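Side-chain contacts in Lpg2148(MvcA) (Legionella pneumophila subsp. pneumophila str. Philadelphia 1, PDB 6K11), which probably acts as a deamidase-like enzyme that removes ubiquitin from the host enzyme UBE2N and so regulates its activity: residues Gln51-Ala54 with Lys55-Lys59; Glu141-Pro145 with Glu146-Lys150. One frame throughout, in Å; residues are numbered along the deposited sequence.

Overall arrangement
The two contacts lie in separate parts of the chain. Contact 1 (51-54 with 55-59) comes first and is internal to helix 49-64, which packs against helix 358-381 near the C-terminus. Contact 2 (141-145 with 146-150) follows in the loop between strands 134-137 and 152-155, within the MvcA insertion domain. These strands run parallel and belong to the mixed sheet, so the loop is part of the connection between them. The centres of contact 1 and contact 2 are about 30 Å apart. The nearest atoms of contact 1 and contact 2 are about 17 Å apart, so they do not touch. Each is a local element: one is a single stretch of a helix, the other a turn in a surface loop.

Contact 1 (Gln51-Ala54 with Lys55-Lys59); sequences QQIA and KEVSK
I53 and V57 meet one helical turn apart, on the buried side of helix 49-64. Their branches approach at a slant, with CG2 of I53 4.2 Å from CG2 of V57. This is a loose apolar touch. It depends on how each side chain is turned: I53 CG2 lies anti to its own N, while V57 CG2 sits beside its own N and anti to the carbonyl carbon. The same V57 methyl rests close to the backbone, with V57 CG2 3.2 Å from I53 O.

The backbone sets this spacing. Four successive i to i+4 bonds join the two halves, the pattern of an alpha helix. V57 N donates to I53 O at 2.9 Å, with an N-H...O angle of 163°. E56 N donates to Q52 O at 2.8 Å. K55 N bonds to Q51 O and S58 N to A54 O, each at 3.0 Å. K55 CB also lies 3.3 Å from Q52 O, and the rest of its chain runs extended and away. E56 CG lies beside its own N (chi1 -70°), 3.5 Å from Q52 O. Beyond it the chain bends and its end leads away.

The polar ends of Q52 and E56 find partners outside the two segments. The Q52 amide is held at both atoms: OE1 accepts from N44 N and NE2 donates to N48 O. E56 OE1 makes a weak bond to S39 OG. I43, in the loop before the helix, touches Q52, I53 and E56. On the buried side, I53 meets L377 and L381 while V57 meets K370 and T374, so this turn of helix 49-64 is packed against helix 358-381.

Contact 2 (Glu141-Pro145 with Glu146-Lys150); sequences ENFNP and ETAVK
From N144 to T147 the backbone folds back in a type I beta turn, with P145 and E146 at its corners and T147 N bonded to N144 O at 3.0 Å. A148 N also bonds to N144 O, at 2.9 Å, which extends the beta turn into an alpha turn. It lies nearly in line with the C=O bond. T147 N comes from above the carbonyl plane instead.

The N144 side chain adds a second closure. N144 OD1 accepts from E146 N at 3.1 Å, which makes an Asx turn, here of the Asx-Pro kind. The donor sits well above the plane of the amide, 46° out of it. N144 CG is anti to the backbone N (chi1 -173°), which brings the amide across to E146. The E146 side chain crosses N144 at a slant, with E146 CB 3.4 Å from N144 OD1.

T147 meets N144 at about a right angle. Its OG1 stands between its own N and carbonyl carbon (chi1 54°). There T147 OG1 donates to N144 O at 3.3 Å and lies 3.2 Å from N144 CB.

Apolar contact is slight. F143 CE1 approaches A148 CB at 3.9 Å, and P145 N lies over one face of the ring near its rim. The F143 ring also meets that of Y154.

Three donors thus converge on N144 O, while OD1 takes a fourth. N144 closes the turn with both its carbonyl oxygens. The apolar side of the loop leans on I163 of strand 160-163 through F143 and A148.

Contact 1 (Gln51-Ala54 with Lys55-Lys59)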
# COMPACT_ATOMS: atom_id res chain seq x y z
N GLN A 51 12.47 -28.65 12.44
CA GLN A 51 11.94 -28.62 11.09
C GLN A 51 11.12 -27.36 10.84
O GLN A 51 11.20 -26.77 9.75
CB GLN A 51 11.09 -29.87 10.85
CG GLN A 51 10.55 -30.00 9.45
CD GLN A 51 9.55 -31.15 9.31
OE1 GLN A 51 9.12 -31.73 10.31
NE2 GLN A 51 9.18 -31.46 8.07
N GLN A 52 10.34 -26.93 11.83
CA GLN A 52 9.58 -25.69 11.67
C GLN A 52 10.50 -24.49 11.55
O GLN A 52 10.25 -23.58 10.75
CB GLN A 52 8.62 -25.53 12.85
CG GLN A 52 7.41 -26.45 12.78
CD GLN A 52 6.51 -26.31 13.99
OE1 GLN A 52 5.50 -25.59 13.95
NE2 GLN A 52 6.85 -27.01 15.06
N ILE A 53 11.59 -24.47 12.33
CA ILE A 53 12.55 -23.37 12.23
C ILE A 53 13.15 -23.32 10.83
O ILE A 53 13.25 -22.24 10.22
CB ILE A 53 13.64 -23.51 13.31
CG1 ILE A 53 13.02 -23.35 14.71
CG2 ILE A 53 14.76 -22.49 13.08
CD1 ILE A 53 13.94 -23.80 15.84
N ALA A 54 13.55 -24.47 10.29
CA ALA A 54 14.09 -24.50 8.93
C ALA A 54 13.07 -23.97 7.93
O ALA A 54 13.42 -23.24 7.00
CB ALA A 54 14.52 -25.93 8.57
N LYS A 55 11.80 -24.31 8.14
CA LYS A 55 10.72 -23.85 7.27
C LYS A 55 10.57 -22.33 7.34
O LYS A 55 10.47 -21.65 6.30
CB LYS A 55 9.42 -24.54 7.67
CG LYS A 55 8.19 -24.11 6.86
CD LYS A 55 6.90 -24.48 7.58
CE LYS A 55 5.68 -24.18 6.72
NZ LYS A 55 4.39 -24.54 7.39
N GLU A 56 10.54 -21.78 8.56
CA GLU A 56 10.34 -20.34 8.69
C GLU A 56 11.53 -19.56 8.15
O GLU A 56 11.36 -18.49 7.55
CB GLU A 56 10.08 -19.97 10.15
CG GLU A 56 8.74 -20.45 10.67
CD GLU A 56 7.57 -19.79 9.96
OE1 GLU A 56 7.73 -18.64 9.48
OE2 GLU A 56 6.49 -20.40 9.90
N VAL A 57 12.74 -20.07 8.35
CA VAL A 57 13.92 -19.38 7.85
C VAL A 57 13.91 -19.37 6.32
O VAL A 57 14.17 -18.34 5.69
CB VAL A 57 15.20 -20.02 8.41
CG1 VAL A 57 16.43 -19.46 7.73
CG2 VAL A 57 15.27 -19.79 9.95
N SER A 58 13.58 -20.51 5.71
CA SER A 58 13.51 -20.59 4.25
C SER A 58 12.49 -19.59 3.70
O SER A 58 12.77 -18.88 2.72
CB SER A 58 13.16 -22.01 3.82
OG SER A 58 12.82 -22.06 2.43
N LYS A 59 11.31 -19.53 4.31
CA LYS A 59 10.25 -18.64 3.82
C LYS A 59 10.73 -17.19 3.80
O LYS A 59 10.57 -16.49 2.79
CB LYS A 59 9.01 -18.80 4.70
CG LYS A 59 7.91 -17.77 4.47
CD LYS A 59 6.65 -18.16 5.24
CE LYS A 59 5.82 -16.94 5.64
NZ LYS A 59 4.79 -17.30 6.67

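Contact 2 (Glu141-Pro145 with Glu146-Lys150)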
# COMPACT_ATOMS: atom_id res chain seq x y z
N GLU A 141 -24.53 -19.46 17.27
CA GLU A 141 -23.59 -20.42 17.83
C GLU A 141 -22.28 -20.48 17.04
O GLU A 141 -21.23 -20.77 17.62
CB GLU A 141 -24.25 -21.79 17.89
CG GLU A 141 -25.73 -21.71 18.26
CD GLU A 141 -26.53 -22.89 17.76
OE1 GLU A 141 -27.69 -22.68 17.32
OE2 GLU A 141 -26.02 -24.02 17.81
N ASN A 142 -22.32 -20.21 15.73
CA ASN A 142 -21.16 -20.39 14.87
C ASN A 142 -20.53 -19.08 14.42
O ASN A 142 -19.73 -19.08 13.47
CB ASN A 142 -21.54 -21.22 13.64
CG ASN A 142 -22.22 -22.51 14.00
OD1 ASN A 142 -23.27 -22.85 13.45
ND2 ASN A 142 -21.64 -23.24 14.95
N PHE A 143 -20.86 -17.96 15.06
CA PHE A 143 -20.37 -16.65 14.65
C PHE A 143 -19.35 -16.16 15.67
O PHE A 143 -19.70 -15.89 16.82
CB PHE A 143 -21.51 -15.64 14.50
CG PHE A 143 -21.04 -14.26 14.09
CD1 PHE A 143 -20.61 -14.02 12.79
CD2 PHE A 143 -21.01 -13.22 15.00
CE1 PHE A 143 -20.18 -12.77 12.40
CE2 PHE A 143 -20.57 -11.96 14.62
CZ PHE A 143 -20.15 -11.73 13.32
N ASN A 144 -18.10 -16.06 15.24
CA ASN A 144 -17.03 -15.48 16.04
C ASN A 144 -16.54 -14.23 15.32
O ASN A 144 -15.88 -14.34 14.27
CB ASN A 144 -15.89 -16.48 16.22
CG ASN A 144 -14.82 -15.98 17.17
OD1 ASN A 144 -14.77 -14.80 17.52
ND2 ASN A 144 -13.95 -16.89 17.59
N PRO A 145 -16.84 -13.04 15.83
CA PRO A 145 -16.44 -11.81 15.12
C PRO A 145 -14.94 -11.65 14.98
O PRO A 145 -14.50 -10.89 14.11
CB PRO A 145 -17.05 -10.69 15.97
CG PRO A 145 -17.29 -11.32 17.32
CD PRO A 145 -17.60 -12.75 17.06
N GLU A 146 -14.15 -12.33 15.81
CA GLU A 146 -12.70 -12.26 15.71
C GLU A 146 -12.14 -13.07 14.54
O GLU A 146 -11.03 -12.78 14.08
CB GLU A 146 -12.07 -12.74 17.01
CG GLU A 146 -12.63 -12.06 18.25
CD GLU A 146 -11.98 -10.72 18.52
OE1 GLU A 146 -10.74 -10.61 18.37
OE2 GLU A 146 -12.70 -9.77 18.89
N THR A 147 -12.88 -14.08 14.07
CA THR A 147 -12.40 -14.95 13.00
C THR A 147 -13.21 -14.85 11.71
O THR A 147 -12.71 -15.28 10.66
CB THR A 147 -12.41 -16.42 13.46
OG1 THR A 147 -13.72 -16.76 13.95
CG2 THR A 147 -11.40 -16.64 14.58
N ALA A 148 -14.42 -14.30 11.75
CA ALA A 148 -15.27 -14.26 10.57
C ALA A 148 -14.60 -13.46 9.45
O ALA A 148 -13.80 -12.55 9.70
CB ALA A 148 -16.63 -13.64 10.92
N VAL A 149 -14.93 -13.82 8.21
CA VAL A 149 -14.35 -13.12 7.07
C VAL A 149 -14.80 -11.67 7.08
O VAL A 149 -15.97 -11.35 7.34
CB VAL A 149 -14.73 -13.81 5.75
CG1 VAL A 149 -14.14 -13.04 4.55
CG2 VAL A 149 -14.24 -15.25 5.74
N LYS A 150 -13.86 -10.77 6.78
CA LYS A 150 -14.11 -9.35 6.86
C LYS A 150 -14.77 -8.82 5.59
O LYS A 150 -14.73 -9.45 4.52
CB LYS A 150 -12.79 -8.62 7.13
CG LYS A 150 -12.11 -9.05 8.44
CD LYS A 150 -10.78 -8.31 8.66
CE LYS A 150 -9.68 -9.29 9.07
NZ LYS A 150 -8.89 -8.76 10.21